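Local coordinates for protein proteolytically activated form of PPO4 Tyrosinase (Agaricus bisporus var. bisporus H97, PDB 4OUA) that catalyses the o-hydroxylation of monophenols and the oxidation of the resulting o-diphenols to o-quinones at a pair of copper ions, an initial step of melanin synthesis, at residues His81-Pro87 against Leu246-His250; Asn226-Phe232 against Leu289-Gln293; Val301-Glu306 against Thr317-Lys321. The contacts are given in a common frame with arbitrary orientation. Residues are numbered along the deposited sequence.

Contact 1 (His81-Pro87 against Leu246-His250). With CU1 (copper (I) ion), chain D; CU1 (copper (I) ion), chain C.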
ATOM      1  N   HIS A  81     -10.476   6.418   6.831  1.00 46.99           N
ATOM      2  CA  HIS A  81     -10.264   7.586   5.988  1.00 46.13           C
ATOM      3  C   HIS A  81     -10.925   8.816   6.599  1.00 46.72           C
ATOM      4  O   HIS A  81     -11.986   8.716   7.214  1.00 56.44           O
ATOM      5  CB  HIS A  81     -10.804   7.327   4.578  1.00 43.39           C
ATOM      6  CG  HIS A  81     -10.293   6.060   3.961  1.00 40.90           C
ATOM      7  ND1 HIS A  81     -11.074   4.934   3.819  1.00 42.24           N
ATOM      8  CD2 HIS A  81      -9.077   5.738   3.461  1.00 39.65           C
ATOM      9  CE1 HIS A  81     -10.364   3.975   3.253  1.00 49.32           C
ATOM     10  NE2 HIS A  81      -9.146   4.437   3.026  1.00 43.79           N
ATOM     11  N   SER A  82     -10.283   9.969   6.433  1.00 39.28           N
ATOM     12  CA  SER A  82     -10.784  11.227   6.979  1.00 41.61           C
ATOM     13  C   SER A  82     -10.741  11.241   8.506  1.00 39.24           C
ATOM     14  O   SER A  82     -11.456  12.007   9.150  1.00 36.62           O
ATOM     15  CB  SER A  82     -12.211  11.491   6.494  1.00 38.08           C
ATOM     16  OG  SER A  82     -12.282  11.444   5.081  1.00 41.70           O
ATOM     17  N   GLN A  83      -9.895  10.390   9.080  1.00 34.83           N
ATOM     18  CA  GLN A  83      -9.774  10.298  10.530  1.00 42.15           C
ATOM     19  C   GLN A  83      -8.316  10.157  10.965  1.00 48.39           C
ATOM     20  O   GLN A  83      -7.439   9.868  10.150  1.00 48.71           O
ATOM     21  CB  GLN A  83     -10.598   9.123  11.058  1.00 35.58           C
ATOM     22  CG  GLN A  83     -10.476   7.865  10.224  1.00 46.08           C
ATOM     23  CD  GLN A  83     -10.844   6.620  11.001  1.00 49.39           C
ATOM     24  OE1 GLN A  83     -10.378   6.419  12.120  1.00 40.21           O
ATOM     25  NE2 GLN A  83     -11.684   5.777  10.412  1.00 52.83           N
ATOM     26  N   VAL A  84      -8.071  10.354  12.257  1.00 41.99           N
ATOM     27  CA  VAL A  84      -6.714  10.389  12.798  1.00 46.06           C
ATOM     28  C   VAL A  84      -5.954   9.073  12.643  1.00 40.14           C
ATOM     29  O   VAL A  84      -4.729   9.045  12.750  1.00 37.30           O
ATOM     30  CB  VAL A  84      -6.724  10.764  14.294  1.00 43.65           C
ATOM     31  CG1 VAL A  84      -7.106  12.224  14.475  1.00 46.32           C
ATOM     32  CG2 VAL A  84      -7.669   9.856  15.065  1.00 36.14           C
ATOM     33  N   LEU A  85      -6.677   7.988  12.388  1.00 44.53           N
ATOM     34  CA  LEU A  85      -6.063   6.664  12.338  1.00 42.14           C
ATOM     35  C   LEU A  85      -5.597   6.271  10.940  1.00 37.04           C
ATOM     36  O   LEU A  85      -5.077   5.173  10.750  1.00 36.72           O
ATOM     37  CB  LEU A  85      -7.036   5.607  12.862  1.00 35.52           C
ATOM     38  CG  LEU A  85      -7.396   5.694  14.345  1.00 35.99           C
ATOM     39  CD1 LEU A  85      -8.223   4.492  14.757  1.00 30.31           C
ATOM     40  CD2 LEU A  85      -6.136   5.807  15.193  1.00 39.19           C
ATOM     41  N   PHE A  86      -5.781   7.164   9.972  1.00 42.28           N
ATOM     42  CA  PHE A  86      -5.461   6.858   8.579  1.00 41.09           C
ATOM     43  C   PHE A  86      -4.038   6.331   8.394  1.00 39.00           C
ATOM     44  O   PHE A  86      -3.844   5.259   7.823  1.00 44.32           O
ATOM     45  CB  PHE A  86      -5.664   8.092   7.694  1.00 36.22           C
ATOM     46  CG  PHE A  86      -5.149   7.918   6.293  1.00 34.18           C
ATOM     47  CD1 PHE A  86      -5.885   7.217   5.352  1.00 35.16           C
ATOM     48  CD2 PHE A  86      -3.925   8.447   5.920  1.00 33.58           C
ATOM     49  CE1 PHE A  86      -5.411   7.049   4.063  1.00 29.68           C
ATOM     50  CE2 PHE A  86      -3.446   8.282   4.633  1.00 32.46           C
ATOM     51  CZ  PHE A  86      -4.191   7.582   3.703  1.00 31.56           C
ATOM     52  N   PRO A  87      -3.038   7.086   8.875  1.00 37.71           N
ATOM     53  CA  PRO A  87      -1.641   6.671   8.704  1.00 40.89           C
ATOM     54  C   PRO A  87      -1.324   5.321   9.348  1.00 38.65           C
ATOM     55  O   PRO A  87      -0.697   4.477   8.708  1.00 39.06           O
ATOM     56  CB  PRO A  87      -0.858   7.796   9.390  1.00 32.35           C
ATOM     57  CG  PRO A  87      -1.770   8.975   9.335  1.00 35.22           C
ATOM     58  CD  PRO A  87      -3.144   8.410   9.511  1.00 34.33           C
ATOM     59  N   LEU A 246      -1.131  13.937   5.003  1.00 42.06           N
ATOM     60  CA  LEU A 246      -0.584  12.739   4.379  1.00 33.40           C
ATOM     61  C   LEU A 246      -1.616  12.098   3.461  1.00 32.09           C
ATOM     62  O   LEU A 246      -1.269  11.507   2.440  1.00 38.92           O
ATOM     63  CB  LEU A 246      -0.131  11.738   5.446  1.00 34.79           C
ATOM     64  CG  LEU A 246       0.476  10.409   4.982  1.00 35.33           C
ATOM     65  CD1 LEU A 246       1.907  10.595   4.494  1.00 28.50           C
ATOM     66  CD2 LEU A 246       0.415   9.369   6.092  1.00 27.06           C
ATOM     67  N   GLU A 247      -2.888  12.227   3.828  1.00 29.51           N
ATOM     68  CA  GLU A 247      -3.970  11.590   3.084  1.00 34.91           C
ATOM     69  C   GLU A 247      -4.395  12.415   1.876  1.00 35.41           C
ATOM     70  O   GLU A 247      -4.691  11.865   0.813  1.00 36.30           O
ATOM     71  CB  GLU A 247      -5.173  11.346   3.995  1.00 35.77           C
ATOM     72  CG  GLU A 247      -6.312  10.599   3.325  1.00 32.23           C
ATOM     73  CD  GLU A 247      -7.509  10.410   4.237  1.00 39.92           C
ATOM     74  OE1 GLU A 247      -7.596  11.115   5.264  1.00 42.25           O
ATOM     75  OE2 GLU A 247      -8.365   9.554   3.926  1.00 45.57           O
ATOM     76  N   ALA A 248      -4.431  13.734   2.046  1.00 35.83           N
ATOM     77  CA  ALA A 248      -4.818  14.640   0.970  1.00 31.53           C
ATOM     78  C   ALA A 248      -3.902  14.470  -0.238  1.00 33.48           C
ATOM     79  O   ALA A 248      -4.370  14.326  -1.368  1.00 29.21           O
ATOM     80  CB  ALA A 248      -4.795  16.078   1.458  1.00 33.49           C
ATOM     81  N   VAL A 249      -2.596  14.485   0.015  1.00 32.85           N
ATOM     82  CA  VAL A 249      -1.599  14.260  -1.026  1.00 30.46           C
ATOM     83  C   VAL A 249      -1.724  12.848  -1.583  1.00 36.30           C
ATOM     84  O   VAL A 249      -1.435  12.594  -2.754  1.00 39.38           O
ATOM     85  CB  VAL A 249      -0.171  14.475  -0.489  1.00 28.61           C
ATOM     86  CG1 VAL A 249       0.856  14.201  -1.574  1.00 31.93           C
ATOM     87  CG2 VAL A 249      -0.019  15.888   0.056  1.00 29.40           C
ATOM     88  N   HIS A 250      -2.184  11.917  -0.682  1.00 38.99           N
ATOM     89  CA  HIS A 250      -2.368  10.514  -1.025  1.00 28.99           C
ATOM     90  C   HIS A 250      -3.555  10.304  -1.964  1.00 33.69           C
ATOM     91  O   HIS A 250      -3.567   9.368  -2.766  1.00 37.32           O
ATOM     92  CB  HIS A 250      -2.547   9.694   0.256  1.00 26.91           C
ATOM     93  CG  HIS A 250      -3.449   8.510   0.100  1.00 28.75           C
ATOM     94  ND1 HIS A 250      -4.796   8.557   0.391  1.00 29.28           N
ATOM     95  CD2 HIS A 250      -3.196   7.245  -0.307  1.00 33.25           C
ATOM     96  CE1 HIS A 250      -5.334   7.372   0.163  1.00 31.63           C
ATOM     97  NE2 HIS A 250      -4.386   6.558  -0.266  1.00 34.98           N
TER
HETATM   98 CU   CU1 D 402      -5.370   4.894  -0.661  0.92 30.62          CU
HETATM   99 CU   CU1 C 401      -7.450   3.273   2.598  1.00 44.28          CU
HETATM  100  O   HOH W   1      -7.251   4.561   0.564  0.90 42.65           O

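Contact 2 (Asn226-Phe232 against Leu289-Gln293)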
ATOM      1  N   ASN A 226       4.218  20.105   8.841  1.00 34.51           N
ATOM      2  CA  ASN A 226       3.124  19.463   9.567  1.00 37.34           C
ATOM      3  C   ASN A 226       3.508  19.219  11.022  1.00 38.43           C
ATOM      4  O   ASN A 226       4.054  18.169  11.358  1.00 41.63           O
ATOM      5  CB  ASN A 226       2.731  18.136   8.911  1.00 34.46           C
ATOM      6  CG  ASN A 226       1.725  18.310   7.796  1.00 34.46           C
ATOM      7  OD1 ASN A 226       0.543  18.555   8.042  1.00 38.02           O
ATOM      8  ND2 ASN A 226       2.185  18.174   6.558  1.00 37.72           N
ATOM      9  N   ALA A 227       3.227  20.191  11.885  1.00 39.14           N
ATOM     10  CA  ALA A 227       3.604  20.089  13.290  1.00 37.77           C
ATOM     11  C   ALA A 227       2.593  19.265  14.083  1.00 45.06           C
ATOM     12  O   ALA A 227       2.969  18.396  14.869  1.00 46.80           O
ATOM     13  CB  ALA A 227       3.754  21.472  13.898  1.00 35.34           C
ATOM     14  N   ASN A 228       1.310  19.545  13.876  1.00 53.17           N
ATOM     15  CA  ASN A 228       0.254  18.827  14.581  1.00 48.81           C
ATOM     16  C   ASN A 228      -0.222  17.610  13.795  1.00 46.13           C
ATOM     17  O   ASN A 228      -0.156  17.584  12.565  1.00 42.97           O
ATOM     18  CB  ASN A 228      -0.924  19.759  14.879  1.00 49.21           C
ATOM     19  CG  ASN A 228      -1.608  20.260  13.621  1.00 54.33           C
ATOM     20  OD1 ASN A 228      -0.960  20.521  12.607  1.00 56.31           O
ATOM     21  ND2 ASN A 228      -2.929  20.393  13.681  1.00 50.53           N
ATOM     22  N   TRP A 229      -0.709  16.606  14.517  1.00 44.22           N
ATOM     23  CA  TRP A 229      -1.100  15.334  13.921  1.00 39.29           C
ATOM     24  C   TRP A 229      -2.415  15.424  13.152  1.00 42.04           C
ATOM     25  O   TRP A 229      -2.607  14.728  12.155  1.00 44.56           O
ATOM     26  CB  TRP A 229      -1.207  14.261  15.008  1.00 43.42           C
ATOM     27  CG  TRP A 229      -1.659  12.925  14.503  1.00 36.52           C
ATOM     28  CD1 TRP A 229      -2.930  12.432  14.515  1.00 40.60           C
ATOM     29  CD2 TRP A 229      -0.840  11.909  13.912  1.00 35.90           C
ATOM     30  NE1 TRP A 229      -2.954  11.172  13.969  1.00 42.27           N
ATOM     31  CE2 TRP A 229      -1.684  10.828  13.591  1.00 36.23           C
ATOM     32  CE3 TRP A 229       0.524  11.809  13.627  1.00 38.21           C
ATOM     33  CZ2 TRP A 229      -1.208   9.663  12.996  1.00 34.87           C
ATOM     34  CZ3 TRP A 229       0.994  10.651  13.036  1.00 40.61           C
ATOM     35  CH2 TRP A 229       0.130   9.593  12.727  1.00 37.35           C
ATOM     36  N   GLU A 230      -3.319  16.277  13.620  1.00 42.98           N
ATOM     37  CA  GLU A 230      -4.636  16.400  13.003  1.00 41.57           C
ATOM     38  C   GLU A 230      -4.543  16.863  11.555  1.00 39.64           C
ATOM     39  O   GLU A 230      -5.212  16.318  10.679  1.00 45.06           O
ATOM     40  CB  GLU A 230      -5.515  17.360  13.804  1.00 46.55           C
ATOM     41  CG  GLU A 230      -6.716  16.695  14.459  1.00 49.00           C
ATOM     42  CD  GLU A 230      -7.679  16.102  13.445  1.00 54.59           C
ATOM     43  OE1 GLU A 230      -7.676  16.554  12.280  1.00 46.66           O
ATOM     44  OE2 GLU A 230      -8.440  15.181  13.815  1.00 56.75           O
ATOM     45  N   ALA A 231      -3.710  17.868  11.305  1.00 41.71           N
ATOM     46  CA  ALA A 231      -3.563  18.420   9.964  1.00 40.05           C
ATOM     47  C   ALA A 231      -2.737  17.503   9.063  1.00 39.55           C
ATOM     48  O   ALA A 231      -2.734  17.657   7.842  1.00 37.14           O
ATOM     49  CB  ALA A 231      -2.934  19.801  10.029  1.00 32.80           C
ATOM     50  N   PHE A 232      -2.043  16.547   9.671  1.00 38.48           N
ATOM     51  CA  PHE A 232      -1.170  15.643   8.928  1.00 39.38           C
ATOM     52  C   PHE A 232      -1.816  14.286   8.656  1.00 43.18           C
ATOM     53  O   PHE A 232      -1.592  13.685   7.605  1.00 40.07           O
ATOM     54  CB  PHE A 232       0.145  15.443   9.687  1.00 40.00           C
ATOM     55  CG  PHE A 232       0.966  14.287   9.186  1.00 38.53           C
ATOM     56  CD1 PHE A 232       1.773  14.424   8.068  1.00 33.21           C
ATOM     57  CD2 PHE A 232       0.934  13.064   9.836  1.00 35.24           C
ATOM     58  CE1 PHE A 232       2.530  13.366   7.608  1.00 28.44           C
ATOM     59  CE2 PHE A 232       1.688  12.001   9.380  1.00 35.82           C
ATOM     60  CZ  PHE A 232       2.488  12.152   8.264  1.00 33.27           C
ATOM     61  N   LEU A 289       5.406   8.584   5.949  1.00 30.78           N
ATOM     62  CA  LEU A 289       5.204   8.582   7.390  1.00 33.58           C
ATOM     63  C   LEU A 289       6.528   8.381   8.120  1.00 34.66           C
ATOM     64  O   LEU A 289       6.789   9.030   9.131  1.00 36.95           O
ATOM     65  CB  LEU A 289       4.206   7.494   7.785  1.00 29.00           C
ATOM     66  CG  LEU A 289       3.815   7.437   9.261  1.00 25.59           C
ATOM     67  CD1 LEU A 289       3.232   8.766   9.705  1.00 25.60           C
ATOM     68  CD2 LEU A 289       2.828   6.309   9.498  1.00 34.89           C
ATOM     69  N   SER A 290       7.362   7.486   7.599  1.00 34.15           N
ATOM     70  CA  SER A 290       8.677   7.231   8.180  1.00 32.42           C
ATOM     71  C   SER A 290       9.571   8.461   8.068  1.00 30.60           C
ATOM     72  O   SER A 290      10.277   8.811   9.013  1.00 28.17           O
ATOM     73  CB  SER A 290       9.348   6.033   7.503  1.00 27.25           C
ATOM     74  OG  SER A 290       8.659   4.829   7.784  1.00 30.12           O
ATOM     75  N   LEU A 291       9.536   9.112   6.908  1.00 34.97           N
ATOM     76  CA  LEU A 291      10.327  10.316   6.675  1.00 33.57           C
ATOM     77  C   LEU A 291       9.846  11.467   7.551  1.00 33.44           C
ATOM     78  O   LEU A 291      10.647  12.198   8.135  1.00 31.30           O
ATOM     79  CB  LEU A 291      10.271  10.724   5.203  1.00 26.06           C
ATOM     80  CG  LEU A 291      11.049   9.857   4.213  1.00 29.10           C
ATOM     81  CD1 LEU A 291      10.928  10.417   2.804  1.00 28.87           C
ATOM     82  CD2 LEU A 291      12.508   9.753   4.623  1.00 26.93           C
ATOM     83  N   TRP A 292       8.529  11.621   7.631  1.00 35.11           N
ATOM     84  CA  TRP A 292       7.922  12.662   8.450  1.00 34.19           C
ATOM     85  C   TRP A 292       8.272  12.470   9.922  1.00 36.18           C
ATOM     86  O   TRP A 292       8.504  13.441  10.642  1.00 42.01           O
ATOM     87  CB  TRP A 292       6.405  12.671   8.254  1.00 33.32           C
ATOM     88  CG  TRP A 292       5.680  13.584   9.185  1.00 31.93           C
ATOM     89  CD1 TRP A 292       5.405  14.906   8.990  1.00 32.34           C
ATOM     90  CD2 TRP A 292       5.125  13.242  10.460  1.00 35.31           C
ATOM     91  NE1 TRP A 292       4.715  15.410  10.068  1.00 29.92           N
ATOM     92  CE2 TRP A 292       4.532  14.410  10.983  1.00 33.39           C
ATOM     93  CE3 TRP A 292       5.074  12.064  11.210  1.00 32.68           C
ATOM     94  CZ2 TRP A 292       3.896  14.430  12.222  1.00 37.21           C
ATOM     95  CZ3 TRP A 292       4.442  12.088  12.440  1.00 35.62           C
ATOM     96  CH2 TRP A 292       3.861  13.262  12.933  1.00 39.31           C
ATOM     97  N   GLN A 293       8.314  11.214  10.361  1.00 33.30           N
ATOM     98  CA  GLN A 293       8.698  10.894  11.733  1.00 37.86           C
ATOM     99  C   GLN A 293      10.109  11.384  12.038  1.00 32.67           C
ATOM    100  O   GLN A 293      10.407  11.778  13.165  1.00 32.78           O
ATOM    101  CB  GLN A 293       8.608   9.387  11.986  1.00 32.97           C
ATOM    102  CG  GLN A 293       7.196   8.830  12.020  1.00 28.68           C
ATOM    103  CD  GLN A 293       7.175   7.323  12.175  1.00 45.71           C
ATOM    104  OE1 GLN A 293       6.526   6.615  11.403  1.00 47.86           O
ATOM    105  NE2 GLN A 293       7.890   6.821  13.176  1.00 42.81           N
TER

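Contact 3 (Val301-Glu306 against Thr317-Lys321)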
ATOM      1  N   VAL A 301      -0.256   9.917  17.084  1.00 38.07           N
ATOM      2  CA  VAL A 301      -1.714   9.949  17.016  1.00 37.63           C
ATOM      3  C   VAL A 301      -2.356  10.773  18.128  1.00 37.15           C
ATOM      4  O   VAL A 301      -2.020  10.620  19.301  1.00 38.30           O
ATOM      5  CB  VAL A 301      -2.305   8.524  17.076  1.00 47.14           C
ATOM      6  CG1 VAL A 301      -3.823   8.570  16.938  1.00 38.95           C
ATOM      7  CG2 VAL A 301      -1.686   7.643  15.999  1.00 42.88           C
ATOM      8  N   THR A 302      -3.284  11.644  17.745  1.00 42.24           N
ATOM      9  CA  THR A 302      -4.087  12.391  18.706  1.00 39.55           C
ATOM     10  C   THR A 302      -5.551  11.981  18.576  1.00 43.98           C
ATOM     11  O   THR A 302      -5.933  11.315  17.613  1.00 47.31           O
ATOM     12  CB  THR A 302      -3.960  13.914  18.512  1.00 36.51           C
ATOM     13  OG1 THR A 302      -4.590  14.300  17.285  1.00 34.41           O
ATOM     14  CG2 THR A 302      -2.496  14.329  18.484  1.00 34.44           C
ATOM     15  N   GLN A 303      -6.365  12.381  19.546  1.00 42.60           N
ATOM     16  CA  GLN A 303      -7.768  11.984  19.578  1.00 39.23           C
ATOM     17  C   GLN A 303      -8.586  12.642  18.467  1.00 49.45           C
ATOM     18  O   GLN A 303      -8.319  13.776  18.070  1.00 51.90           O
ATOM     19  CB  GLN A 303      -8.374  12.317  20.941  1.00 39.55           C
ATOM     20  CG  GLN A 303      -9.873  12.111  21.017  1.00 55.23           C
ATOM     21  CD  GLN A 303     -10.404  12.260  22.426  1.00 58.99           C
ATOM     22  OE1 GLN A 303      -9.699  11.987  23.397  1.00 64.51           O
ATOM     23  NE2 GLN A 303     -11.652  12.698  22.545  1.00 64.89           N
ATOM     24  N   GLY A 304      -9.585  11.915  17.971  1.00 47.29           N
ATOM     25  CA  GLY A 304     -10.445  12.405  16.909  1.00 45.17           C
ATOM     26  C   GLY A 304     -11.616  11.471  16.655  1.00 52.26           C
ATOM     27  O   GLY A 304     -11.545  10.282  16.967  1.00 50.35           O
ATOM     28  N   PRO A 305     -12.707  12.008  16.090  1.00 52.07           N
ATOM     29  CA  PRO A 305     -13.938  11.251  15.833  1.00 43.53           C
ATOM     30  C   PRO A 305     -13.919  10.465  14.523  1.00 46.41           C
ATOM     31  O   PRO A 305     -13.192  10.820  13.595  1.00 44.96           O
ATOM     32  CB  PRO A 305     -15.001  12.346  15.780  1.00 49.69           C
ATOM     33  CG  PRO A 305     -14.270  13.522  15.218  1.00 51.26           C
ATOM     34  CD  PRO A 305     -12.861  13.437  15.760  1.00 53.51           C
ATOM     35  N   GLU A 306     -14.718   9.403  14.461  1.00 51.99           N
ATOM     36  CA  GLU A 306     -14.911   8.644  13.229  1.00 47.33           C
ATOM     37  C   GLU A 306     -16.009   9.288  12.392  1.00 51.62           C
ATOM     38  O   GLU A 306     -17.195   9.090  12.655  1.00 59.10           O
ATOM     39  CB  GLU A 306     -15.267   7.188  13.536  1.00 46.97           C
ATOM     40  CG  GLU A 306     -15.703   6.379  12.317  1.00 46.22           C
ATOM     41  CD  GLU A 306     -14.537   5.954  11.438  1.00 51.17           C
ATOM     42  OE1 GLU A 306     -14.599   6.176  10.209  1.00 54.60           O
ATOM     43  OE2 GLU A 306     -13.560   5.390  11.974  1.00 44.52           O
ATOM     44  N   THR A 317     -17.821   7.673  16.808  1.00 43.93           N
ATOM     45  CA  THR A 317     -16.961   7.059  17.811  1.00 48.20           C
ATOM     46  C   THR A 317     -15.680   7.866  17.989  1.00 47.49           C
ATOM     47  O   THR A 317     -15.135   8.396  17.021  1.00 50.11           O
ATOM     48  CB  THR A 317     -16.599   5.608  17.434  1.00 49.85           C
ATOM     49  OG1 THR A 317     -17.790   4.813  17.378  1.00 55.28           O
ATOM     50  CG2 THR A 317     -15.645   5.011  18.457  1.00 42.30           C
ATOM     51  N   GLU A 318     -15.207   7.968  19.228  1.00 45.77           N
ATOM     52  CA  GLU A 318     -13.951   8.651  19.511  1.00 44.72           C
ATOM     53  C   GLU A 318     -12.773   7.702  19.318  1.00 45.85           C
ATOM     54  O   GLU A 318     -12.817   6.549  19.746  1.00 42.31           O
ATOM     55  CB  GLU A 318     -13.950   9.216  20.933  1.00 43.19           C
ATOM     56  CG  GLU A 318     -14.777  10.480  21.099  1.00 58.20           C
ATOM     57  CD  GLU A 318     -14.121  11.693  20.465  1.00 68.73           C
ATOM     58  OE1 GLU A 318     -12.873  11.731  20.405  1.00 62.69           O
ATOM     59  OE2 GLU A 318     -14.851  12.608  20.026  1.00 74.33           O
ATOM     60  N   LEU A 319     -11.722   8.189  18.667  1.00 46.86           N
ATOM     61  CA  LEU A 319     -10.560   7.361  18.374  1.00 45.15           C
ATOM     62  C   LEU A 319      -9.261   8.000  18.855  1.00 48.52           C
ATOM     63  O   LEU A 319      -9.057   9.205  18.710  1.00 48.61           O
ATOM     64  CB  LEU A 319     -10.471   7.077  16.872  1.00 42.82           C
ATOM     65  CG  LEU A 319     -11.473   6.085  16.276  1.00 43.73           C
ATOM     66  CD1 LEU A 319     -12.896   6.610  16.346  1.00 47.40           C
ATOM     67  CD2 LEU A 319     -11.102   5.767  14.846  1.00 48.04           C
ATOM     68  N   ASN A 320      -8.385   7.182  19.430  1.00 47.29           N
ATOM     69  CA  ASN A 320      -7.072   7.646  19.855  1.00 47.35           C
ATOM     70  C   ASN A 320      -5.986   6.618  19.555  1.00 53.28           C
ATOM     71  O   ASN A 320      -6.206   5.668  18.801  1.00 49.25           O
ATOM     72  CB  ASN A 320      -7.078   7.993  21.350  1.00 44.60           C
ATOM     73  CG  ASN A 320      -7.505   6.828  22.230  1.00 52.36           C
ATOM     74  OD1 ASN A 320      -7.414   5.664  21.840  1.00 54.19           O
ATOM     75  ND2 ASN A 320      -7.974   7.142  23.432  1.00 55.31           N
ATOM     76  N   LYS A 321      -4.817   6.813  20.155  1.00 55.50           N
ATOM     77  CA  LYS A 321      -3.674   5.932  19.939  1.00 51.45           C
ATOM     78  C   LYS A 321      -3.911   4.527  20.490  1.00 53.30           C
ATOM     79  O   LYS A 321      -3.240   3.573  20.092  1.00 50.26           O
ATOM     80  CB  LYS A 321      -2.424   6.534  20.580  1.00 45.87           C
ATOM     81  CG  LYS A 321      -2.591   6.821  22.062  1.00 47.96           C
ATOM     82  CD  LYS A 321      -1.304   7.315  22.689  1.00 45.24           C
ATOM     83  CE  LYS A 321      -1.481   7.527  24.184  1.00 47.32           C
ATOM     84  NZ  LYS A 321      -0.215   7.959  24.839  1.00 58.34           N
TER

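Contact 1 (His81-Pro87 against Leu246-His250)
Segment 81-87 begins at the metal. His81 NE2 sits 2.1 Å from the CU1 ion of chain C, and the ring is also tied through CE1 to the sulphur of Cys79, the thioether link known from other type-3 copper proteins. Water 1 lies 2.4 Å from the CU1 ion of chain C and 2.3 Å from the CU1 ion of chain D, which His250 NE2 binds at 2.0 Å, so the two segments are joined across the dicopper centre. At Ser82 the backbone turns into the carboxylate of Glu247: Ser82 N donates to OE1 at 3.1 Å and to OE2 at 3.2 Å, a bifurcated bond, while Ser82 OG turns to His235 and Glu308. A type I turn from Gln83 to Phe86 then leads into the helix. Phe86 lays its ring against 246-250, with Glu247 CG 3.7 Å from the ring centroid, a CH-pi contact over the face; Phe86 CZ lies 3.5 Å from His250 ND1. Pro87 CB rests 3.9 Å from Leu246 CD2. The start of helix 86-109, which carries the copper ligand His90, thus packs against the start of helix 246-258, with helices 229-233 and 277-295 closing in beside Pro87 and Leu246.

Contact 2 (Asn226-Phe232 against Leu289-Gln293)
Three aromatic side chains, all with chi1 in the t well, fill the gap between these segments. Trp292 (chi1 172°, chi2 88°) reaches out from its helix toward 226-232, and Phe232 (chi1 166°, chi2 81°) reaches back. Their rings end up face to face: the Phe232 ring and the five-membered ring of Trp292 have centroids 3.7 Å apart and planes only 11° from parallel. That placement of the indole also aims its polar edge at the backbone, where Trp292 NE1 donates to Asn226 O at 3.1 Å. Trp229 leaves its backbone sideways, but chi1 of 178° carries the indole inward, so that its CE3 is 3.7 Å from Trp292 CH2 in an oblique pairing; Trp229 NE1 is hydrogen-bonded to Val84 O. Leu289, with chi1 t and chi2 p, brings CD1 to the edge of the Phe232 ring, 3.6 Å from CE2, and 4.4 Å from Trp229 CH2. Tyr296 also stacks on Trp292, adding to the aromatic cluster. The result is a buried aromatic cluster that fastens the short helix 229-233 to helix 277-295, which supplies the copper ligand His282, within the central domain of the tyrosinase family.

Contact 3 (Val301-Glu306 against Thr317-Lys321)
A two-stranded antiparallel sheet holds these segments together, with strand 304-305 running against 318-319. Gly304 and Leu319 form its hydrogen-bonded pair: Gly304 N gives to Leu319 O at 2.9 Å, and Leu319 N gives to Gly304 O at 2.7 Å, so both residues have their backbone donor and acceptor satisfied by each other. Pro305 and Glu318 follow as a non-hydrogen-bonded pair, a position where proline, lacking an N-H, costs the sheet no cross-strand bond. Two residues on from Gly304, Glu306 N takes up the next acceptor, Thr317 O, at 2.8 Å. These carbonyls also receive CA-H...O contacts, from Gln303 CA to Leu319 O at 3.2 Å and from Pro305 CA to Thr317 O at 3.3 Å. Among the side chains, Gln303 NE2 makes a weak hydrogen bond to Glu318 OE1. Other polar groups are served by nearby loops: Glu306 OE1 accepts from Gly309 N, Thr317 OG1 pairs with Ala314 O, and Asn320 OD1 accepts from Asp322 N. Leu319 turns to the opposite face of the sheet from Glu318 and packs on Gln83, Leu85 and Phe313, which seats the hairpin against the loop that carries His81. Beside it, Glu306 CB lies 3.7 Å from Leu319 CD1.

From the N terminus, the chain first passes 81-87, which waits 159 residues for 246-250 to close contact 1. Before that happens, 226-232 has opened contact 2, which closes at 289-293, so the two cross. Together they interlock helices 86-109, 229-233, 246-258 and 277-295 inside the central domain, and they touch directly where Leu246 N meets Phe232 O at 2.7 Å. Contact 3 comes afterwards in series, a hairpin of two short strands, closing the loop between 301-306 and 317-321. It nevertheless returns to both earlier contacts: Leu85 CD1 lies 3.2 Å from Leu319 CD2, and Trp229 CD1 lies 3.3 Å from Thr302 N.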